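Local structure of chitosanase (Gynuella sunshinyii YC6258, 6X2Q) at residues 15-20 with 238-243. The protein probably acts as a chitosanase of glycosyl hydrolase family 46, cleaving chitosan, and is captured here with a bound glucosamine oligosaccharide. Numbering follows the deposited sequence.
Unlike the reference sequence in segment 15-20: Ala19 (reference Glu).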
ATOM      1  N   ILE A  15       5.701  -3.139   5.736  1.00 29.85           N
ATOM      2  CA  ILE A  15       5.260  -2.796   4.390  1.00 29.80           C
ATOM      3  C   ILE A  15       6.362  -2.066   3.649  1.00 34.18           C
ATOM      4  O   ILE A  15       6.549  -2.243   2.436  1.00 34.46           O
ATOM      5  CB  ILE A  15       3.965  -1.968   4.459  1.00 29.28           C
ATOM      6  CG1 ILE A  15       2.856  -2.847   5.035  1.00 28.54           C
ATOM      7  CG2 ILE A  15       3.600  -1.372   3.083  1.00 25.38           C
ATOM      8  CD1 ILE A  15       1.585  -2.101   5.336  1.00 30.13           C
ATOM      9  N   SER A  16       7.110  -1.227   4.363  1.00 34.28           N
ATOM     10  CA  SER A  16       8.258  -0.586   3.747  1.00 38.42           C
ATOM     11  C   SER A  16       9.258  -1.629   3.245  1.00 36.05           C
ATOM     12  O   SER A  16       9.765  -1.530   2.121  1.00 36.55           O
ATOM     13  CB  SER A  16       8.900   0.382   4.741  1.00 34.85           C
ATOM     14  OG  SER A  16       9.928   1.117   4.110  1.00 43.98           O
ATOM     15  N   ILE A  17       9.534  -2.651   4.057  1.00 37.46           N
ATOM     16  CA  ILE A  17      10.403  -3.738   3.615  1.00 36.35           C
ATOM     17  C   ILE A  17       9.778  -4.471   2.436  1.00 36.46           C
ATOM     18  O   ILE A  17      10.455  -4.772   1.448  1.00 32.85           O
ATOM     19  CB  ILE A  17      10.700  -4.696   4.782  1.00 38.47           C
ATOM     20  CG1 ILE A  17      11.644  -4.037   5.790  1.00 35.99           C
ATOM     21  CG2 ILE A  17      11.300  -6.009   4.264  1.00 37.35           C
ATOM     22  CD1 ILE A  17      11.711  -4.758   7.127  1.00 33.98           C
ATOM     23  N   PHE A  18       8.476  -4.751   2.513  1.00 35.16           N
ATOM     24  CA  PHE A  18       7.791  -5.424   1.418  1.00 35.74           C
ATOM     25  C   PHE A  18       8.062  -4.731   0.100  1.00 37.27           C
ATOM     26  O   PHE A  18       8.336  -5.383  -0.912  1.00 43.81           O
ATOM     27  CB  PHE A  18       6.283  -5.468   1.674  1.00 33.33           C
ATOM     28  CG  PHE A  18       5.864  -6.512   2.662  1.00 34.84           C
ATOM     29  CD1 PHE A  18       6.792  -7.406   3.181  1.00 30.62           C
ATOM     30  CD2 PHE A  18       4.546  -6.594   3.081  1.00 31.11           C
ATOM     31  CE1 PHE A  18       6.420  -8.353   4.108  1.00 30.54           C
ATOM     32  CE2 PHE A  18       4.159  -7.550   3.998  1.00 30.11           C
ATOM     33  CZ  PHE A  18       5.096  -8.444   4.511  1.00 29.56           C
ATOM     34  N   ALA A  19       8.010  -3.410   0.097  1.00 39.72           N
ATOM     35  CA  ALA A  19       8.016  -2.652  -1.140  1.00 41.08           C
ATOM     36  C   ALA A  19       9.406  -2.186  -1.549  1.00 43.11           C
ATOM     37  O   ALA A  19       9.687  -2.090  -2.744  1.00 43.51           O
ATOM     38  CB  ALA A  19       7.088  -1.447  -1.006  1.00 37.87           C
ATOM     39  N   ASN A  20      10.286  -1.889  -0.587  1.00 42.49           N
ATOM     40  CA  ASN A  20      11.563  -1.244  -0.882  1.00 37.75           C
ATOM     41  C   ASN A  20      12.752  -1.909  -0.203  1.00 39.06           C
ATOM     42  O   ASN A  20      13.858  -1.364  -0.265  1.00 38.95           O
ATOM     43  CB  ASN A  20      11.514   0.229  -0.474  1.00 42.96           C
ATOM     44  CG  ASN A  20      10.454   0.997  -1.225  1.00 49.49           C
ATOM     45  OD1 ASN A  20       9.748   1.825  -0.652  1.00 46.69           O
ATOM     46  ND2 ASN A  20      10.321   0.707  -2.522  1.00 47.91           N
ATOM     47  N   PHE A 238      15.500  -8.890   8.545  1.00 42.72           N
ATOM     48  CA  PHE A 238      15.210  -7.736   9.385  1.00 43.24           C
ATOM     49  C   PHE A 238      14.511  -8.216  10.641  1.00 43.44           C
ATOM     50  O   PHE A 238      13.586  -9.031  10.564  1.00 46.43           O
ATOM     51  CB  PHE A 238      14.320  -6.721   8.670  1.00 37.87           C
ATOM     52  CG  PHE A 238      15.031  -5.925   7.633  1.00 41.84           C
ATOM     53  CD1 PHE A 238      15.875  -4.887   8.001  1.00 38.41           C
ATOM     54  CD2 PHE A 238      14.863  -6.212   6.282  1.00 40.68           C
ATOM     55  CE1 PHE A 238      16.537  -4.145   7.041  1.00 37.55           C
ATOM     56  CE2 PHE A 238      15.526  -5.474   5.319  1.00 39.34           C
ATOM     57  CZ  PHE A 238      16.365  -4.442   5.704  1.00 36.57           C
ATOM     58  N   ILE A 239      14.951  -7.718  11.790  1.00 38.77           N
ATOM     59  CA  ILE A 239      14.272  -7.960  13.057  1.00 46.30           C
ATOM     60  C   ILE A 239      13.611  -6.652  13.468  1.00 47.31           C
ATOM     61  O   ILE A 239      14.279  -5.615  13.591  1.00 42.34           O
ATOM     62  CB  ILE A 239      15.233  -8.475  14.141  1.00 42.54           C
ATOM     63  CG1 ILE A 239      15.850  -9.803  13.711  1.00 47.84           C
ATOM     64  CG2 ILE A 239      14.472  -8.707  15.432  1.00 39.66           C
ATOM     65  CD1 ILE A 239      14.860 -10.968  13.706  1.00 44.20           C
ATOM     66  N   LEU A 240      12.296  -6.698  13.659  1.00 49.20           N
ATOM     67  CA  LEU A 240      11.478  -5.531  13.939  1.00 44.81           C
ATOM     68  C   LEU A 240      10.852  -5.647  15.319  1.00 45.75           C
ATOM     69  O   LEU A 240      10.572  -6.756  15.785  1.00 46.94           O
ATOM     70  CB  LEU A 240      10.374  -5.369  12.888  1.00 42.49           C
ATOM     71  CG  LEU A 240      10.899  -5.462  11.457  1.00 43.29           C
ATOM     72  CD1 LEU A 240       9.755  -5.424  10.489  1.00 40.28           C
ATOM     73  CD2 LEU A 240      11.883  -4.338  11.188  1.00 44.69           C
ATOM     74  N   PRO A 241      10.623  -4.519  16.006  1.00 44.94           N
ATOM     75  CA  PRO A 241      10.903  -3.158  15.527  1.00 49.57           C
ATOM     76  C   PRO A 241      12.396  -2.818  15.555  1.00 55.67           C
ATOM     77  O   PRO A 241      13.135  -3.375  16.368  1.00 57.18           O
ATOM     78  CB  PRO A 241      10.123  -2.273  16.509  1.00 53.89           C
ATOM     79  CG  PRO A 241      10.080  -3.079  17.786  1.00 47.40           C
ATOM     80  CD  PRO A 241      10.044  -4.532  17.364  1.00 47.96           C
ATOM     81  N   ILE A 242      12.830  -1.941  14.653  1.00 54.58           N
ATOM     82  CA  ILE A 242      14.204  -1.457  14.652  1.00 67.06           C
ATOM     83  C   ILE A 242      14.291  -0.270  15.597  1.00 75.14           C
ATOM     84  O   ILE A 242      13.417   0.607  15.604  1.00 71.41           O
ATOM     85  CB  ILE A 242      14.672  -1.094  13.227  1.00 64.59           C
ATOM     86  CG1 ILE A 242      14.790  -2.362  12.364  1.00 66.98           C
ATOM     87  CG2 ILE A 242      16.002  -0.349  13.258  1.00 65.50           C
ATOM     88  CD1 ILE A 242      15.988  -3.267  12.695  1.00 63.20           C
ATOM     89  N   ARG A 243      15.357  -0.251  16.396  1.00 81.13           N
ATOM     90  CA  ARG A 243      15.515   0.644  17.544  1.00 82.44           C
ATOM     91  C   ARG A 243      16.813   1.444  17.459  1.00 82.93           C
ATOM     92  O   ARG A 243      17.810   0.970  16.904  1.00 81.15           O
ATOM     93  CB  ARG A 243      15.475  -0.161  18.857  1.00 85.89           C
ATOM     94  CG  ARG A 243      16.688  -1.086  19.128  1.00 88.35           C
ATOM     95  CD  ARG A 243      16.938  -2.126  18.013  1.00 85.17           C
ATOM     96  NE  ARG A 243      17.531  -3.368  18.500  1.00 82.58           N
ATOM     97  CZ  ARG A 243      18.820  -3.520  18.794  1.00 87.28           C
ATOM     98  NH1 ARG A 243      19.662  -2.501  18.652  1.00 86.27           N
ATOM     99  NH2 ARG A 243      19.268  -4.690  19.233  1.00 89.72           N
TER
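Ile17 of helix 5-20 packs against Phe238 and Leu240 of strand 238-240, so that the first helix of this lysozyme-clan GH46 fold meets the C-terminal beta-hairpin formed with strand 229-231. The tight part is the delta methyl: Ile17 CD1 lies 3.6 Å from Phe238 CG and 3.9 Å from Leu240 CD1, in the corner formed by two side chains that leave the same face of the strand. Behind it the methylene Ile17 CG1 sits over one face of the Phe238 ring, 3.9 Å from its CD2 atom. With CG1 of Ile17 anti to the carbonyl carbon (chi1 -72°) and the chain extended beyond it, CD1 reaches out to the strand, and Ile231 of the partner strand also touches this isoleucine. With an alanine in place of Ile17, a gap would probably open between helix and strand, leaving the Phe238 ring without the isoleucine carbons over that face. The other side of the strand is looser: Ile239 points away from the helix and is exposed, and the chain runs on through a cis peptide before Pro241 to a poorly ordered Arg243. From CD2 to CE2 the approach widens, Ile17 CG1 standing 4.2 Å from Phe238 CE2.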